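Local coordinates for protein light Chain (Clostridium botulinum, PDB 6BVD) that is the light chain of a mosaic botulinum neurotoxin, a zinc metalloendopeptidase that probably cleaves a SNARE protein in nerve terminals, at residues A69-S81 against I156-K168. Numbering follows the deposited sequence.
Sequences AGSDGYFDPNYLS and IIWGPGPDLTTNK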
loop_
_atom_site.group_PDB
_atom_site.type_symbol
_atom_site.label_atom_id
_atom_site.label_comp_id
_atom_site.label_asym_id
_atom_site.label_seq_id
_atom_site.Cartn_x
_atom_site.Cartn_y
_atom_site.Cartn_z
ATOM N N ALA A 69 -15.639 28.647 -22.254
ATOM C CA ALA A 69 -15.116 29.674 -21.358
ATOM C C ALA A 69 -15.987 29.877 -20.120
ATOM O O ALA A 69 -15.474 30.029 -19.011
ATOM C CB ALA A 69 -14.943 30.988 -22.106
ATOM N N GLY A 70 -17.300 29.879 -20.315
ATOM C CA GLY A 70 -18.234 30.056 -19.219
ATOM C C GLY A 70 -18.189 28.944 -18.187
ATOM O O GLY A 70 -18.288 29.191 -16.985
ATOM N N SER A 71 -18.052 27.712 -18.666
ATOM C CA SER A 71 -18.150 26.528 -17.818
ATOM C C SER A 71 -17.062 26.387 -16.752
ATOM O O SER A 71 -15.892 26.686 -16.986
ATOM C CB SER A 71 -18.192 25.263 -18.682
ATOM O OG SER A 71 -18.318 24.102 -17.881
ATOM N N ASP A 72 -17.481 25.914 -15.581
ATOM C CA ASP A 72 -16.588 25.531 -14.489
ATOM C C ASP A 72 -15.802 24.240 -14.755
ATOM O O ASP A 72 -14.935 23.876 -13.957
ATOM C CB ASP A 72 -17.370 25.404 -13.186
ATOM C CG ASP A 72 -17.609 26.758 -12.526
ATOM O OD1 ASP A 72 -16.811 27.696 -12.773
ATOM O OD2 ASP A 72 -18.599 26.886 -11.772
ATOM N N GLY A 73 -16.080 23.564 -15.871
ATOM C CA GLY A 73 -15.431 22.284 -16.154
ATOM C C GLY A 73 -14.147 22.324 -16.975
ATOM O O GLY A 73 -13.558 23.377 -17.189
ATOM N N TYR A 74 -13.703 21.157 -17.437
ATOM C CA TYR A 74 -12.509 21.072 -18.263
ATOM C C TYR A 74 -12.699 19.989 -19.335
ATOM O O TYR A 74 -13.206 18.904 -19.051
ATOM C CB TYR A 74 -11.268 20.775 -17.398
ATOM C CG TYR A 74 -10.000 20.733 -18.202
ATOM C CD1 TYR A 74 -9.442 21.899 -18.703
ATOM C CD2 TYR A 74 -9.386 19.524 -18.510
ATOM C CE1 TYR A 74 -8.289 21.871 -19.467
ATOM C CE2 TYR A 74 -8.228 19.482 -19.280
ATOM C CZ TYR A 74 -7.687 20.672 -19.754
ATOM O OH TYR A 74 -6.549 20.663 -20.530
ATOM N N PHE A 75 -12.247 20.276 -20.549
ATOM C CA PHE A 75 -12.518 19.426 -21.695
ATOM C C PHE A 75 -11.244 19.075 -22.430
ATOM O O PHE A 75 -10.389 19.922 -22.615
ATOM C CB PHE A 75 -13.498 20.124 -22.645
ATOM C CG PHE A 75 -14.836 20.378 -22.029
ATOM C CD1 PHE A 75 -15.874 19.465 -22.206
ATOM C CD2 PHE A 75 -15.050 21.496 -21.233
ATOM C CE1 PHE A 75 -17.100 19.672 -21.624
ATOM C CE2 PHE A 75 -16.284 21.712 -20.634
ATOM C CZ PHE A 75 -17.310 20.790 -20.827
ATOM N N ASP A 76 -11.129 17.816 -22.831
ATOM C CA ASP A 76 -10.016 17.340 -23.655
ATOM C C ASP A 76 -10.406 16.014 -24.319
ATOM O O ASP A 76 -10.486 14.973 -23.659
ATOM C CB ASP A 76 -8.751 17.179 -22.814
ATOM C CG ASP A 76 -7.536 16.811 -23.643
ATOM O OD1 ASP A 76 -7.693 16.370 -24.813
ATOM O OD2 ASP A 76 -6.409 16.963 -23.111
ATOM N N PRO A 77 -10.646 16.047 -25.636
ATOM C CA PRO A 77 -11.148 14.878 -26.360
ATOM C C PRO A 77 -10.131 13.755 -26.386
ATOM O O PRO A 77 -10.499 12.641 -26.699
ATOM C CB PRO A 77 -11.402 15.408 -27.781
ATOM C CG PRO A 77 -11.313 16.888 -27.670
ATOM C CD PRO A 77 -10.419 17.189 -26.534
ATOM N N ASN A 78 -8.868 14.057 -26.093
ATOM C CA ASN A 78 -7.808 13.064 -26.217
ATOM C C ASN A 78 -7.506 12.293 -24.931
ATOM O O ASN A 78 -6.753 11.325 -24.959
ATOM C CB ASN A 78 -6.526 13.727 -26.719
ATOM C CG ASN A 78 -6.624 14.150 -28.160
ATOM O OD1 ASN A 78 -7.146 13.417 -28.998
ATOM N ND2 ASN A 78 -6.109 15.326 -28.465
ATOM N N TYR A 79 -8.103 12.693 -23.812
ATOM C CA TYR A 79 -7.912 11.946 -22.568
ATOM C C TYR A 79 -8.407 10.505 -22.754
ATOM O O TYR A 79 -9.502 10.293 -23.279
ATOM C CB TYR A 79 -8.654 12.610 -21.402
ATOM C CG TYR A 79 -8.380 11.958 -20.065
ATOM C CD1 TYR A 79 -7.097 11.929 -19.558
ATOM C CD2 TYR A 79 -9.405 11.378 -19.304
ATOM C CE1 TYR A 79 -6.822 11.343 -18.340
ATOM C CE2 TYR A 79 -9.136 10.786 -18.069
ATOM C CZ TYR A 79 -7.841 10.768 -17.605
ATOM O OH TYR A 79 -7.512 10.209 -16.399
ATOM N N LEU A 80 -7.572 9.544 -22.350
ATOM C CA LEU A 80 -7.805 8.095 -22.468
ATOM C C LEU A 80 -7.905 7.582 -23.911
ATOM O O LEU A 80 -8.530 6.564 -24.146
ATOM C CB LEU A 80 -9.059 7.655 -21.701
ATOM C CG LEU A 80 -9.066 7.789 -20.173
ATOM C CD1 LEU A 80 -10.376 7.339 -19.623
ATOM C CD2 LEU A 80 -7.951 6.969 -19.549
ATOM N N SER A 81 -7.248 8.247 -24.852
ATOM C CA SER A 81 -7.238 7.792 -26.242
ATOM C C SER A 81 -6.145 6.747 -26.502
ATOM O O SER A 81 -6.217 6.018 -27.477
ATOM C CB SER A 81 -7.076 8.977 -27.195
ATOM O OG SER A 81 -5.818 9.611 -27.029
ATOM N N ILE A 156 -20.392 -1.175 -12.935
ATOM C CA ILE A 156 -19.422 -0.978 -13.989
ATOM C C ILE A 156 -18.980 0.475 -13.970
ATOM O O ILE A 156 -19.810 1.391 -14.093
ATOM C CB ILE A 156 -20.020 -1.326 -15.370
ATOM C CG1 ILE A 156 -20.506 -2.786 -15.367
ATOM C CG2 ILE A 156 -18.999 -1.025 -16.468
ATOM C CD1 ILE A 156 -21.264 -3.168 -16.622
ATOM N N ILE A 157 -17.675 0.680 -13.834
ATOM C CA ILE A 157 -17.075 2.013 -13.770
ATOM C C ILE A 157 -16.395 2.323 -15.069
ATOM O O ILE A 157 -15.610 1.521 -15.530
ATOM C CB ILE A 157 -16.015 2.145 -12.631
ATOM C CG1 ILE A 157 -16.622 1.772 -11.256
ATOM C CG2 ILE A 157 -15.429 3.609 -12.639
ATOM C CD1 ILE A 157 -15.537 1.668 -10.065
ATOM N N TRP A 158 -16.742 3.461 -15.671
ATOM C CA TRP A 158 -16.096 4.007 -16.867
ATOM C C TRP A 158 -15.271 5.260 -16.544
ATOM O O TRP A 158 -15.496 5.913 -15.530
ATOM C CB TRP A 158 -17.133 4.442 -17.907
ATOM C CG TRP A 158 -18.050 3.409 -18.393
ATOM C CD1 TRP A 158 -19.084 2.850 -17.722
ATOM C CD2 TRP A 158 -18.081 2.862 -19.723
ATOM N NE1 TRP A 158 -19.736 1.946 -18.542
ATOM C CE2 TRP A 158 -19.137 1.945 -19.767
ATOM C CE3 TRP A 158 -17.305 3.062 -20.856
ATOM C CZ2 TRP A 158 -19.469 1.229 -20.939
ATOM C CZ3 TRP A 158 -17.599 2.328 -22.008
ATOM C CH2 TRP A 158 -18.663 1.410 -22.025
ATOM N N GLY A 159 -14.400 5.638 -17.473
ATOM C CA GLY A 159 -13.746 6.944 -17.456
ATOM C C GLY A 159 -14.750 8.049 -17.720
ATOM O O GLY A 159 -15.919 7.774 -17.906
ATOM N N PRO A 160 -14.304 9.311 -17.705
ATOM C CA PRO A 160 -15.261 10.412 -17.877
ATOM C C PRO A 160 -15.921 10.529 -19.241
ATOM O O PRO A 160 -15.386 10.057 -20.260
ATOM C CB PRO A 160 -14.402 11.659 -17.635
ATOM C CG PRO A 160 -13.020 11.223 -17.976
ATOM C CD PRO A 160 -12.933 9.799 -17.493
ATOM N N GLY A 161 -17.075 11.190 -19.237
ATOM C CA GLY A 161 -17.669 11.712 -20.467
ATOM C C GLY A 161 -16.943 12.971 -20.943
ATOM O O GLY A 161 -15.732 13.117 -20.711
ATOM N N PRO A 162 -17.668 13.894 -21.606
ATOM C CA PRO A 162 -17.059 15.119 -22.149
ATOM C C PRO A 162 -16.326 15.973 -21.125
ATOM O O PRO A 162 -15.207 16.390 -21.412
ATOM C CB PRO A 162 -18.261 15.873 -22.739
ATOM C CG PRO A 162 -19.141 14.758 -23.240
ATOM C CD PRO A 162 -19.028 13.679 -22.157
ATOM N N ASP A 163 -16.959 16.248 -19.991
ATOM C CA ASP A 163 -16.351 17.073 -18.937
ATOM C C ASP A 163 -15.489 16.199 -18.021
ATOM O O ASP A 163 -16.018 15.387 -17.258
ATOM C CB ASP A 163 -17.445 17.806 -18.145
ATOM C CG ASP A 163 -16.884 18.888 -17.201
ATOM O OD1 ASP A 163 -15.704 18.798 -16.764
ATOM O OD2 ASP A 163 -17.638 19.849 -16.916
ATOM N N LEU A 164 -14.171 16.365 -18.108
ATOM C CA LEU A 164 -13.238 15.560 -17.317
ATOM C C LEU A 164 -13.350 15.778 -15.816
ATOM O O LEU A 164 -12.779 14.995 -15.066
ATOM C CB LEU A 164 -11.798 15.821 -17.728
ATOM C CG LEU A 164 -11.459 15.588 -19.186
ATOM C CD1 LEU A 164 -10.009 15.871 -19.406
ATOM C CD2 LEU A 164 -11.798 14.160 -19.590
ATOM N N THR A 165 -14.080 16.812 -15.374
ATOM C CA THR A 165 -14.227 17.072 -13.936
ATOM C C THR A 165 -15.543 16.513 -13.362
ATOM O O THR A 165 -15.748 16.509 -12.147
ATOM C CB THR A 165 -14.166 18.598 -13.638
ATOM O OG1 THR A 165 -15.326 19.229 -14.180
ATOM C CG2 THR A 165 -12.952 19.236 -14.291
ATOM N N THR A 166 -16.419 15.995 -14.220
ATOM C CA THR A 166 -17.722 15.515 -13.765
ATOM C C THR A 166 -17.723 14.006 -13.480
ATOM O O THR A 166 -17.485 13.211 -14.378
ATOM C CB THR A 166 -18.822 15.808 -14.821
ATOM O OG1 THR A 166 -18.828 17.191 -15.129
ATOM C CG2 THR A 166 -20.205 15.396 -14.326
ATOM N N ASN A 167 -17.992 13.621 -12.234
ATOM C CA ASN A 167 -18.261 12.228 -11.903
ATOM C C ASN A 167 -19.760 12.031 -11.779
ATOM O O ASN A 167 -20.467 12.952 -11.349
ATOM C CB ASN A 167 -17.567 11.852 -10.601
ATOM C CG ASN A 167 -16.105 12.160 -10.628
ATOM O OD1 ASN A 167 -15.368 11.704 -11.514
ATOM N ND2 ASN A 167 -15.664 12.963 -9.668
ATOM N N LYS A 168 -20.299 10.884 -12.204
ATOM C CA LYS A 168 -21.731 10.688 -11.993
ATOM C C LYS A 168 -22.121 9.236 -11.920
ATOM O O LYS A 168 -21.482 8.392 -12.507
ATOM C CB LYS A 168 -22.559 11.376 -13.082
ATOM C CG LYS A 168 -22.320 10.864 -14.457
ATOM C CD LYS A 168 -23.284 11.513 -15.450
ATOM C CE LYS A 168 -23.188 13.016 -15.365
ATOM N NZ LYS A 168 -23.996 13.694 -16.411
HETATM O O HOH W 1 -13.472 16.278 -23.370
#
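Leu164 is gripped from two directions by the loop after helix 65-70, its two methyls going to different aromatic residues. CD1 meets the Tyr74 ring at its edge, 3.8 Å from Tyr74 CD2, and also touches Asp76 CB; CD2 lies 3.7 Å from Tyr79 CD2. With CG anti to the carbonyl carbon (chi1 -57°), the fork is carried between the two tyrosines. Further in, Pro160 crosses the Tyr79 side chain at about a right angle, its CG and CD at the ring edge, while Leu80 CD1 packs 4.0 Å from Gly159 CA. Tyr79 OH is hydrogen-bonded to Glu200. Backbone polarity is met beside this apolar core: Leu164 N donates to Tyr74 O (2.9 Å), and one water accepts from Asp76 N and donates to Pro162 O. Arg51 secures both loops, bonding to the carbonyls of Asp76 and Tyr79 in one segment and of Pro160 and Gly161 in the other.

The contact ties the connection between helices 65-70 and 83-100 to the loop leaving strand 155-158 of the mixed sheet in the zinc protease fold. At Asp163 an Asx turn, OD1 accepting from Thr165 N, overlaps the type I beta turn from Asp163 to Thr166. The same OD1 also accepts from Thr165 OG1 and, across the contact, from Tyr74 N at 3.2 Å, the last approaching 49° out of the carboxylate plane. Phe75 CD1 comes obliquely within 3.2 Å of Pro162 O, and Gly73 CA lies 3.4 Å from Asp163 OD2. The fit thins only toward poorly ordered Ser71, whose OG stays 4.4 Å from Asp163 OD2.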